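Local structure of protein (o6-methylguanine-dna methyltransferase) (Thermococcus kodakarensis, 1MGT) at residues A[16-19]-A[23-26]; A[114-119]-A[124-129]; A[7-12]-A[66-71]. The protein repairs O6-methylguanine and O4-methylthymine in DNA by transferring the methyl group irreversibly to one of its own cysteines, a suicide reaction. All blocks are in the same frame, centred on the assembly; numbering follows the deposited sequence.

Interaction 1: A[16-19]-A[23-26]; sequences IGVI and RVQG
Two backbone N-H groups, of Gln25 and Gly26, come to one face of the Ile19 carbonyl plane; the carboxamide of Gln25 brings its OE1 3.6 Å from Ile19 CG2. Gln25 N reaches Ile19 O at 2.9 Å and Gly26 N reaches the same oxygen at 3.1 Å, the second bond more bent (148° at the hydrogen against 161°). Two successive residues facing one make a classic beta bulge, set at the start of strand 24-30 in an antiparallel hairpin. The return bond, Ile19 N to Gly26 O at 2.8 Å, completes the hydrogen-bonded pair. Gly26 O also receives a CA-H...O contact from Val18 CA at 3.4 Å.

CG2 of Ile19, trans to the main-chain nitrogen, is the branch that meets Gln25, the two side chains crossing at about a right angle. Gln25 NE2 is hydrogen-bonded to Glu87 OE1 and Ser53 O. Val18 and Val24 touch through their CG1 methyls, 4.0 Å apart.

Around this buried hairpin end, Val18 and Val24 both pack on Tyr63 of helix 63-71, Ile19 rests on Ile54, and strand 12-20 runs centrally between strands 2-9 and 24-30.

Interaction 2: A[114-119]-A[124-129]; sequences DLAKAL and RAVGGA
Val126 reaches across from helix 123-131 to helix 112-118 and sets one methyl on each of two successive residues, Leu115 and Ala116. Its CB points toward the other helix and forks there. CG1, anti to the backbone N (chi1 166°), goes to Leu115: it lies 4.0 Å from Leu115 CG and only 3.4 Å from Leu115 CD2, a pair tighter than usual van der Waals contact. CG2 goes to Ala116, 3.9 Å from Ala116 CA and 4.1 Å from Ala116 CB. The fork thus spans two successive residues of helix 112-118, and the short alanine side chain lets a methyl come down close to the helix main chain. The CA atoms of Ala116 and Val126 are 6.2 Å apart, the nearest such pair across the two segments.

Two short helices joined by a tight turn form the helix-turn-helix of the DNA-binding part of this methyltransferase family; as in its relatives, helix 123-131 is probably the recognition helix. The contact is purely apolar, with all three touching residues buried.

From the other side, Leu115 has its chi1 near trans (176°), which carries CG and its two methyls toward Val126. CD2 is the branch that meets the valine, and the two side chains cross obliquely. Leu115 also packs on Trp99 of helix 91-103, as does Leu119, the first residue beyond the helical turns of 112-118. Helix 123-131 is tied to helix 91-103 as well: Ala125 touches Phe92, and Ala129 O is hydrogen-bonded to Tyr97 OH.

Interaction 3: A[7-12]-A[66-71]; sequences FRVGER and KVFKVL. With SO4 (sulfate ion), chain C.
Phe7 lays its ring over the ring of Phe68 in an offset stack, the centroids 4.4 Å apart and the planes only 7° from parallel. The pair fastens helix 63-71 to strand 2-9, an outermost strand of the antiparallel sheet in the N-terminal domain, whose sequence family belongs to the RNase H clan. Strand and helix segments run nearly parallel, with their axes 10.9 Å from each other, and the rings bridge the gap.

The two side chains slide past each other in opposite directions, and each ring therefore receives the other's CB on its face. Phe68 CB lies almost straight over the Phe7 ring centre, 3.8 Å from the centroid; Phe7 CB is less centred over the Phe68 ring, 26° off the normal. Phe68 gets there with CG opposite its main-chain nitrogen (chi1 -177°), which carries the ring out from the helix toward the strand. Val9, on the same side of the strand as Phe7, brings CG2 to the edge of the Phe68 ring, in its plane and 3.6 Å from Phe68 CE1. Ile16 of strand 12-20 touches both aromatic side chains, and Ile166 of helix 157-166 packs on Val9.

Beyond Val9 a type II' turn, with Gly10 at positive phi, leads into strand 12-20. Arg8 points its CB away from the helix, and its extended chain ends at a sulfate, probably from the crystallisation liquor, which Lys6 NZ also binds. The sulfate sulphur lies in the guanidinium plane; Arg8 NH1 donates a nearly straight hydrogen bond to sulfate O4 (2.8 Å) and Arg8 NH2 a more bent one to sulfate O1 (2.7 Å).

How the interactions relate
Interactions 1 and 3 both reach the same antiparallel sheet, through neighbouring strands 12-20 and 2-9, with their centres 16 Å apart; the segments of interaction 1 fall between those of interaction 3 in sequence. They touch directly: Ile16 CD1 lies 3.9 Å from Phe7 CE1 of strand 2-9, and Val18 CG2 is 4.1 Å from Val67 CG2 on helix 63-71. Both belong to the N-terminal part. Interaction 2 stands apart in the DNA-binding part, across the centre of the chain, about 25 Å from interaction 1 and 29 Å from interaction 3 between centres. It alone approaches the inferred methyl acceptor, Cys141: the Leu115 side chain is about 8 Å away.

Interaction 1: A[16-19]-A[23-26]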
ATOM      1  N   ILE A  16       4.349   1.369  10.996  1.00 10.91           N
ATOM      2  CA  ILE A  16       4.172   1.955   9.664  1.00 10.95           C
ATOM      3  C   ILE A  16       5.410   2.814   9.339  1.00 12.61           C
ATOM      4  O   ILE A  16       5.828   3.581  10.204  1.00 13.23           O
ATOM      5  CB  ILE A  16       2.891   2.790   9.604  1.00 12.07           C
ATOM      6  CG1 ILE A  16       1.635   1.888   9.737  1.00 12.42           C
ATOM      7  CG2 ILE A  16       2.789   3.568   8.294  1.00 12.29           C
ATOM      8  CD1 ILE A  16       0.359   2.725   9.904  1.00 12.29           C
ATOM      9  N   GLY A  17       5.931   2.652   8.121  1.00 11.46           N
ATOM     10  CA  GLY A  17       7.122   3.433   7.734  1.00 10.40           C
ATOM     11  C   GLY A  17       6.747   4.203   6.466  1.00 11.23           C
ATOM     12  O   GLY A  17       6.070   3.623   5.611  1.00 11.52           O
ATOM     13  N   VAL A  18       7.110   5.466   6.359  1.00  9.51           N
ATOM     14  CA  VAL A  18       6.793   6.267   5.189  1.00  9.64           C
ATOM     15  C   VAL A  18       8.082   6.948   4.667  1.00 11.21           C
ATOM     16  O   VAL A  18       8.771   7.595   5.457  1.00 12.04           O
ATOM     17  CB  VAL A  18       5.753   7.359   5.496  1.00  9.91           C
ATOM     18  CG1 VAL A  18       5.425   8.157   4.222  1.00 10.92           C
ATOM     19  CG2 VAL A  18       4.446   6.769   6.049  1.00 10.65           C
ATOM     20  N   ILE A  19       8.383   6.684   3.421  1.00 10.86           N
ATOM     21  CA  ILE A  19       9.544   7.303   2.764  1.00 10.47           C
ATOM     22  C   ILE A  19       8.953   8.532   2.091  1.00 12.38           C
ATOM     23  O   ILE A  19       7.926   8.423   1.383  1.00 10.50           O
ATOM     24  CB  ILE A  19      10.163   6.380   1.725  1.00 10.08           C
ATOM     25  CG1 ILE A  19      10.584   5.038   2.372  1.00 11.07           C
ATOM     26  CG2 ILE A  19      11.322   7.104   1.053  1.00 11.53           C
ATOM     27  CD1 ILE A  19      11.162   4.052   1.351  1.00 13.08           C
ATOM     28  N   ARG A  23       6.431  14.907  -0.952  1.00 21.05           N
ATOM     29  CA  ARG A  23       5.206  14.118  -1.068  1.00 19.41           C
ATOM     30  C   ARG A  23       5.639  12.669  -0.758  1.00 17.08           C
ATOM     31  O   ARG A  23       6.847  12.399  -0.686  1.00 15.10           O
ATOM     32  CB  ARG A  23       4.537  14.241  -2.417  1.00 21.15           C
ATOM     33  CG  ARG A  23       3.562  15.413  -2.556  1.00 26.13           C
ATOM     34  CD  ARG A  23       2.828  15.320  -3.910  1.00 29.30           C
ATOM     35  NE  ARG A  23       3.826  15.257  -4.974  1.00 34.36           N
ATOM     36  CZ  ARG A  23       3.629  15.195  -6.282  1.00 36.18           C
ATOM     37  NH1 ARG A  23       2.409  15.173  -6.799  1.00 37.34           N
ATOM     38  NH2 ARG A  23       4.681  15.153  -7.104  1.00 36.43           N
ATOM     39  N   VAL A  24       4.696  11.762  -0.580  1.00 12.89           N
ATOM     40  CA  VAL A  24       5.032  10.372  -0.279  1.00 11.90           C
ATOM     41  C   VAL A  24       5.628   9.617  -1.438  1.00 12.03           C
ATOM     42  O   VAL A  24       5.162   9.589  -2.568  1.00 12.80           O
ATOM     43  CB  VAL A  24       3.780   9.648   0.271  1.00 10.83           C
ATOM     44  CG1 VAL A  24       4.068   8.165   0.475  1.00 13.59           C
ATOM     45  CG2 VAL A  24       3.276  10.313   1.543  1.00 12.78           C
ATOM     46  N   GLN A  25       6.743   8.910  -1.177  1.00  9.36           N
ATOM     47  CA  GLN A  25       7.444   8.115  -2.141  1.00  9.31           C
ATOM     48  C   GLN A  25       7.201   6.618  -1.901  1.00  7.44           C
ATOM     49  O   GLN A  25       7.334   5.805  -2.811  1.00 10.02           O
ATOM     50  CB  GLN A  25       8.976   8.360  -2.011  1.00 11.21           C
ATOM     51  CG  GLN A  25       9.361   9.777  -2.477  1.00 13.88           C
ATOM     52  CD  GLN A  25      10.855  10.022  -2.292  1.00 14.70           C
ATOM     53  OE1 GLN A  25      11.325   9.900  -1.169  1.00 13.86           O
ATOM     54  NE2 GLN A  25      11.587  10.346  -3.359  1.00 15.87           N
ATOM     55  N   GLY A  26       6.934   6.264  -0.634  1.00  8.34           N
ATOM     56  CA  GLY A  26       6.724   4.812  -0.393  1.00  8.68           C
ATOM     57  C   GLY A  26       6.201   4.590   1.007  1.00  9.88           C
ATOM     58  O   GLY A  26       6.431   5.387   1.934  1.00 10.35           O
TER

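Interaction 2: A[114-119]-A[124-129]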
ATOM      1  N   ASP A 114     -11.678  -9.573 -12.445  1.00  9.89           N
ATOM      2  CA  ASP A 114     -12.672  -8.519 -12.624  1.00 10.82           C
ATOM      3  C   ASP A 114     -12.006  -7.154 -12.731  1.00 12.15           C
ATOM      4  O   ASP A 114     -12.450  -6.285 -13.475  1.00 11.97           O
ATOM      5  CB  ASP A 114     -13.685  -8.515 -11.461  1.00 11.98           C
ATOM      6  CG  ASP A 114     -14.570  -9.772 -11.531  1.00 15.00           C
ATOM      7  OD1 ASP A 114     -14.571 -10.454 -12.563  1.00 16.85           O
ATOM      8  OD2 ASP A 114     -15.238 -10.047 -10.527  1.00 16.53           O
ATOM      9  N   LEU A 115     -10.889  -6.990 -11.993  1.00  9.63           N
ATOM     10  CA  LEU A 115     -10.184  -5.687 -12.073  1.00 12.47           C
ATOM     11  C   LEU A 115      -9.582  -5.535 -13.464  1.00 11.08           C
ATOM     12  O   LEU A 115      -9.657  -4.459 -14.080  1.00 12.55           O
ATOM     13  CB  LEU A 115      -9.115  -5.634 -10.974  1.00 12.95           C
ATOM     14  CG  LEU A 115      -8.219  -4.394 -10.950  1.00 14.62           C
ATOM     15  CD1 LEU A 115      -9.030  -3.120 -10.820  1.00 14.11           C
ATOM     16  CD2 LEU A 115      -7.255  -4.501  -9.743  1.00 15.26           C
ATOM     17  N   ALA A 116      -9.021  -6.620 -13.997  1.00 10.35           N
ATOM     18  CA  ALA A 116      -8.433  -6.612 -15.320  1.00 11.75           C
ATOM     19  C   ALA A 116      -9.506  -6.308 -16.375  1.00 12.95           C
ATOM     20  O   ALA A 116      -9.292  -5.516 -17.295  1.00 12.93           O
ATOM     21  CB  ALA A 116      -7.767  -7.928 -15.651  1.00 12.34           C
ATOM     22  N   LYS A 117     -10.676  -6.948 -16.226  1.00 12.85           N
ATOM     23  CA  LYS A 117     -11.741  -6.700 -17.204  1.00 14.66           C
ATOM     24  C   LYS A 117     -12.194  -5.262 -17.196  1.00 14.35           C
ATOM     25  O   LYS A 117     -12.450  -4.664 -18.266  1.00 13.64           O
ATOM     26  CB  LYS A 117     -12.941  -7.646 -16.914  1.00 16.74           C
ATOM     27  CG  LYS A 117     -12.729  -8.987 -17.581  1.00 22.62           C
ATOM     28  CD  LYS A 117     -13.474 -10.125 -16.896  1.00 27.99           C
ATOM     29  CE  LYS A 117     -13.056 -11.446 -17.565  1.00 29.86           C
ATOM     30  NZ  LYS A 117     -12.604 -12.425 -16.537  1.00 31.44           N
ATOM     31  N   ALA A 118     -12.248  -4.636 -16.022  1.00 13.58           N
ATOM     32  CA  ALA A 118     -12.685  -3.263 -15.901  1.00 13.68           C
ATOM     33  C   ALA A 118     -11.723  -2.285 -16.576  1.00 15.79           C
ATOM     34  O   ALA A 118     -12.164  -1.237 -17.043  1.00 15.48           O
ATOM     35  CB  ALA A 118     -12.837  -2.851 -14.431  1.00 14.62           C
ATOM     36  N   LEU A 119     -10.458  -2.660 -16.644  1.00 12.33           N
ATOM     37  CA  LEU A 119      -9.442  -1.769 -17.224  1.00 14.83           C
ATOM     38  C   LEU A 119      -8.956  -2.215 -18.579  1.00 15.63           C
ATOM     39  O   LEU A 119      -7.926  -1.716 -19.073  1.00 14.59           O
ATOM     40  CB  LEU A 119      -8.291  -1.785 -16.203  1.00 16.30           C
ATOM     41  CG  LEU A 119      -8.175  -0.675 -15.168  1.00 21.07           C
ATOM     42  CD1 LEU A 119      -9.378   0.204 -15.005  1.00 20.36           C
ATOM     43  CD2 LEU A 119      -7.703  -1.258 -13.841  1.00 19.53           C
ATOM     44  N   ARG A 124      -2.600 -10.856 -15.382  1.00 13.75           N
ATOM     45  CA  ARG A 124      -1.166 -10.884 -15.109  1.00 13.82           C
ATOM     46  C   ARG A 124      -0.613  -9.458 -15.007  1.00 13.17           C
ATOM     47  O   ARG A 124       0.127  -9.221 -14.046  1.00 12.96           O
ATOM     48  CB  ARG A 124      -0.386 -11.713 -16.106  1.00 15.87           C
ATOM     49  CG  ARG A 124      -0.705 -13.197 -15.968  1.00 18.52           C
ATOM     50  CD  ARG A 124       0.011 -13.996 -17.073  1.00 23.21           C
ATOM     51  NE  ARG A 124      -0.652 -15.295 -17.168  1.00 25.55           N
ATOM     52  CZ  ARG A 124      -0.061 -16.458 -17.368  1.00 27.39           C
ATOM     53  NH1 ARG A 124       1.255 -16.533 -17.501  1.00 28.72           N
ATOM     54  NH2 ARG A 124      -0.806 -17.553 -17.425  1.00 27.70           N
ATOM     55  N   ALA A 125      -1.036  -8.569 -15.876  1.00 11.67           N
ATOM     56  CA  ALA A 125      -0.563  -7.168 -15.774  1.00 13.92           C
ATOM     57  C   ALA A 125      -0.984  -6.544 -14.470  1.00 12.77           C
ATOM     58  O   ALA A 125      -0.239  -5.809 -13.788  1.00 11.46           O
ATOM     59  CB  ALA A 125      -1.057  -6.381 -16.992  1.00 13.96           C
ATOM     60  N   VAL A 126      -2.225  -6.810 -14.007  1.00 12.01           N
ATOM     61  CA  VAL A 126      -2.748  -6.281 -12.759  1.00 11.99           C
ATOM     62  C   VAL A 126      -1.974  -6.900 -11.589  1.00 12.79           C
ATOM     63  O   VAL A 126      -1.667  -6.192 -10.634  1.00 13.00           O
ATOM     64  CB  VAL A 126      -4.256  -6.613 -12.585  1.00 12.51           C
ATOM     65  CG1 VAL A 126      -4.727  -6.370 -11.161  1.00 13.05           C
ATOM     66  CG2 VAL A 126      -5.042  -5.697 -13.537  1.00 12.95           C
ATOM     67  N   GLY A 127      -1.684  -8.192 -11.706  1.00 12.44           N
ATOM     68  CA  GLY A 127      -0.929  -8.877 -10.646  1.00 12.87           C
ATOM     69  C   GLY A 127       0.460  -8.211 -10.536  1.00 12.51           C
ATOM     70  O   GLY A 127       0.906  -7.920  -9.419  1.00 12.11           O
ATOM     71  N   GLY A 128       1.117  -7.968 -11.648  1.00  9.72           N
ATOM     72  CA  GLY A 128       2.438  -7.322 -11.631  1.00 12.16           C
ATOM     73  C   GLY A 128       2.371  -5.957 -10.965  1.00 12.41           C
ATOM     74  O   GLY A 128       3.276  -5.570 -10.206  1.00 13.42           O
ATOM     75  N   ALA A 129       1.332  -5.170 -11.273  1.00  9.11           N
ATOM     76  CA  ALA A 129       1.172  -3.860 -10.675  1.00 11.81           C
ATOM     77  C   ALA A 129       0.922  -3.961  -9.181  1.00 13.36           C
ATOM     78  O   ALA A 129       1.418  -3.140  -8.399  1.00 13.30           O
ATOM     79  CB  ALA A 129       0.064  -3.063 -11.370  1.00 12.33           C
TER

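Interaction 3: A[7-12]-A[66-71]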
ATOM      1  N   PHE A   7       1.731   1.735  16.183  1.00 13.37           N
ATOM      2  CA  PHE A   7       0.362   2.031  16.581  1.00 14.14           C
ATOM      3  C   PHE A   7      -0.246   0.762  17.182  1.00 15.34           C
ATOM      4  O   PHE A   7       0.105  -0.354  16.779  1.00 16.92           O
ATOM      5  CB  PHE A   7      -0.528   2.400  15.361  1.00 15.05           C
ATOM      6  CG  PHE A   7      -0.018   3.660  14.679  1.00 14.84           C
ATOM      7  CD1 PHE A   7       0.920   3.581  13.670  1.00 14.09           C
ATOM      8  CD2 PHE A   7      -0.472   4.892  15.110  1.00 14.49           C
ATOM      9  CE1 PHE A   7       1.379   4.758  13.074  1.00 15.35           C
ATOM     10  CE2 PHE A   7      -0.008   6.059  14.526  1.00 16.35           C
ATOM     11  CZ  PHE A   7       0.933   5.977  13.503  1.00 14.27           C
ATOM     12  N   ARG A   8      -1.170   0.938  18.109  1.00 14.72           N
ATOM     13  CA  ARG A   8      -1.828  -0.231  18.690  1.00 14.94           C
ATOM     14  C   ARG A   8      -3.249  -0.338  18.103  1.00 16.87           C
ATOM     15  O   ARG A   8      -3.914   0.674  17.881  1.00 18.27           O
ATOM     16  CB  ARG A   8      -1.979  -0.036  20.200  1.00 16.52           C
ATOM     17  CG  ARG A   8      -0.654  -0.122  20.933  1.00 17.09           C
ATOM     18  CD  ARG A   8      -0.843  -0.206  22.466  1.00 18.39           C
ATOM     19  NE  ARG A   8       0.503  -0.098  23.056  1.00 20.05           N
ATOM     20  CZ  ARG A   8       1.381  -1.073  23.124  1.00 20.94           C
ATOM     21  NH1 ARG A   8       1.135  -2.301  22.681  1.00 19.17           N
ATOM     22  NH2 ARG A   8       2.581  -0.814  23.661  1.00 20.34           N
ATOM     23  N   VAL A   9      -3.676  -1.540  17.820  1.00 15.80           N
ATOM     24  CA  VAL A   9      -5.049  -1.802  17.332  1.00 16.93           C
ATOM     25  C   VAL A   9      -5.484  -2.960  18.245  1.00 14.85           C
ATOM     26  O   VAL A   9      -5.261  -4.116  17.946  1.00 17.04           O
ATOM     27  CB  VAL A   9      -5.197  -2.147  15.871  1.00 17.60           C
ATOM     28  CG1 VAL A   9      -6.701  -2.333  15.548  1.00 18.99           C
ATOM     29  CG2 VAL A   9      -4.638  -1.043  14.976  1.00 19.82           C
ATOM     30  N   GLY A  10      -5.977  -2.582  19.426  1.00 15.40           N
ATOM     31  CA  GLY A  10      -6.354  -3.613  20.407  1.00 14.76           C
ATOM     32  C   GLY A  10      -5.051  -4.313  20.839  1.00 16.12           C
ATOM     33  O   GLY A  10      -4.105  -3.627  21.256  1.00 15.36           O
ATOM     34  N   GLU A  11      -5.013  -5.624  20.823  1.00 15.50           N
ATOM     35  CA  GLU A  11      -3.861  -6.387  21.226  1.00 17.62           C
ATOM     36  C   GLU A  11      -2.784  -6.508  20.158  1.00 16.59           C
ATOM     37  O   GLU A  11      -1.750  -7.129  20.406  1.00 17.39           O
ATOM     38  CB  GLU A  11      -4.268  -7.791  21.698  1.00 21.31           C
ATOM     39  CG  GLU A  11      -4.832  -8.659  20.586  1.00 24.71           C
ATOM     40  CD  GLU A  11      -6.322  -8.521  20.366  1.00 27.74           C
ATOM     41  OE1 GLU A  11      -6.930  -9.564  19.998  1.00 30.75           O
ATOM     42  OE2 GLU A  11      -6.943  -7.449  20.529  1.00 26.62           O
ATOM     43  N   ARG A  12      -3.034  -5.999  18.965  1.00 15.53           N
ATOM     44  CA  ARG A  12      -2.012  -6.097  17.910  1.00 17.05           C
ATOM     45  C   ARG A  12      -1.209  -4.803  17.851  1.00 16.49           C
ATOM     46  O   ARG A  12      -1.678  -3.747  18.268  1.00 15.97           O
ATOM     47  CB  ARG A  12      -2.660  -6.341  16.542  1.00 19.94           C
ATOM     48  CG  ARG A  12      -3.609  -7.543  16.550  1.00 26.16           C
ATOM     49  CD  ARG A  12      -3.677  -8.157  15.146  1.00 30.53           C
ATOM     50  NE  ARG A  12      -2.424  -8.835  14.838  1.00 36.17           N
ATOM     51  CZ  ARG A  12      -2.274  -9.882  14.034  1.00 38.04           C
ATOM     52  NH1 ARG A  12      -3.320 -10.423  13.421  1.00 39.09           N
ATOM     53  NH2 ARG A  12      -1.052 -10.379  13.852  1.00 39.18           N
ATOM     54  N   LYS A  66      -1.225   9.691   9.366  1.00 15.00           N
ATOM     55  CA  LYS A  66      -2.262   9.847   8.312  1.00 16.79           C
ATOM     56  C   LYS A  66      -2.558   8.487   7.689  1.00 15.10           C
ATOM     57  O   LYS A  66      -3.721   8.137   7.457  1.00 14.82           O
ATOM     58  CB  LYS A  66      -1.812  10.819   7.242  1.00 20.69           C
ATOM     59  CG  LYS A  66      -1.840  12.282   7.672  1.00 25.48           C
ATOM     60  CD  LYS A  66      -1.279  13.102   6.512  1.00 29.15           C
ATOM     61  CE  LYS A  66      -1.319  14.601   6.799  1.00 30.91           C
ATOM     62  NZ  LYS A  66      -0.597  15.299   5.670  1.00 33.98           N
ATOM     63  N   VAL A  67      -1.516   7.699   7.437  1.00 12.39           N
ATOM     64  CA  VAL A  67      -1.684   6.361   6.899  1.00 12.09           C
ATOM     65  C   VAL A  67      -2.497   5.517   7.887  1.00 12.44           C
ATOM     66  O   VAL A  67      -3.405   4.794   7.482  1.00 13.17           O
ATOM     67  CB  VAL A  67      -0.368   5.683   6.546  1.00 11.14           C
ATOM     68  CG1 VAL A  67      -0.587   4.235   6.115  1.00  8.54           C
ATOM     69  CG2 VAL A  67       0.368   6.473   5.462  1.00 11.77           C
ATOM     70  N   PHE A  68      -2.222   5.590   9.200  1.00 11.93           N
ATOM     71  CA  PHE A  68      -2.978   4.846  10.186  1.00 13.08           C
ATOM     72  C   PHE A  68      -4.466   5.228  10.151  1.00 14.12           C
ATOM     73  O   PHE A  68      -5.319   4.347  10.320  1.00 13.32           O
ATOM     74  CB  PHE A  68      -2.420   5.106  11.598  1.00 12.92           C
ATOM     75  CG  PHE A  68      -3.121   4.316  12.672  1.00 15.60           C
ATOM     76  CD1 PHE A  68      -2.995   2.956  12.748  1.00 16.09           C
ATOM     77  CD2 PHE A  68      -3.900   5.001  13.601  1.00 16.13           C
ATOM     78  CE1 PHE A  68      -3.641   2.234  13.739  1.00 18.52           C
ATOM     79  CE2 PHE A  68      -4.550   4.291  14.603  1.00 17.89           C
ATOM     80  CZ  PHE A  68      -4.421   2.919  14.663  1.00 17.92           C
ATOM     81  N   LYS A  69      -4.764   6.506   9.946  1.00 14.38           N
ATOM     82  CA  LYS A  69      -6.158   6.955   9.863  1.00 15.15           C
ATOM     83  C   LYS A  69      -6.846   6.312   8.656  1.00 15.00           C
ATOM     84  O   LYS A  69      -8.047   6.010   8.747  1.00 15.19           O
ATOM     85  CB  LYS A  69      -6.227   8.472   9.753  1.00 17.17           C
ATOM     86  CG  LYS A  69      -6.024   9.145  11.127  1.00 21.86           C
ATOM     87  CD  LYS A  69      -6.005  10.649  10.917  1.00 26.29           C
ATOM     88  CE  LYS A  69      -5.726  11.414  12.207  1.00 29.39           C
ATOM     89  NZ  LYS A  69      -5.868  12.886  11.927  1.00 32.51           N
ATOM     90  N   VAL A  70      -6.113   6.122   7.549  1.00 12.48           N
ATOM     91  CA  VAL A  70      -6.769   5.444   6.408  1.00 14.08           C
ATOM     92  C   VAL A  70      -7.000   3.989   6.771  1.00 13.83           C
ATOM     93  O   VAL A  70      -8.055   3.378   6.530  1.00 13.13           O
ATOM     94  CB  VAL A  70      -5.858   5.547   5.154  1.00 13.96           C
ATOM     95  CG1 VAL A  70      -6.426   4.697   4.020  1.00 14.12           C
ATOM     96  CG2 VAL A  70      -5.754   7.001   4.747  1.00 14.11           C
ATOM     97  N   LEU A  71      -6.007   3.326   7.390  1.00 12.73           N
ATOM     98  CA  LEU A  71      -6.098   1.949   7.788  1.00 13.73           C
ATOM     99  C   LEU A  71      -7.327   1.673   8.671  1.00 15.29           C
ATOM    100  O   LEU A  71      -8.005   0.663   8.442  1.00 15.09           O
ATOM    101  CB  LEU A  71      -4.842   1.535   8.606  1.00 14.36           C
ATOM    102  CG  LEU A  71      -4.623   0.044   8.853  1.00 17.02           C
ATOM    103  CD1 LEU A  71      -3.130  -0.255   9.092  1.00 19.33           C
ATOM    104  CD2 LEU A  71      -5.411  -0.444  10.052  1.00 18.82           C
TER
HETATM  105  S   SO4 C 302       4.697  -3.735  22.950  1.00 37.85           S
HETATM  106  O1  SO4 C 302       4.802  -2.287  23.259  1.00 38.76           O
HETATM  107  O2  SO4 C 302       5.402  -4.530  24.014  1.00 40.30           O
HETATM  108  O3  SO4 C 302       5.309  -4.055  21.629  1.00 40.43           O
HETATM  109  O4  SO4 C 302       3.255  -4.161  22.921  1.00 39.23           O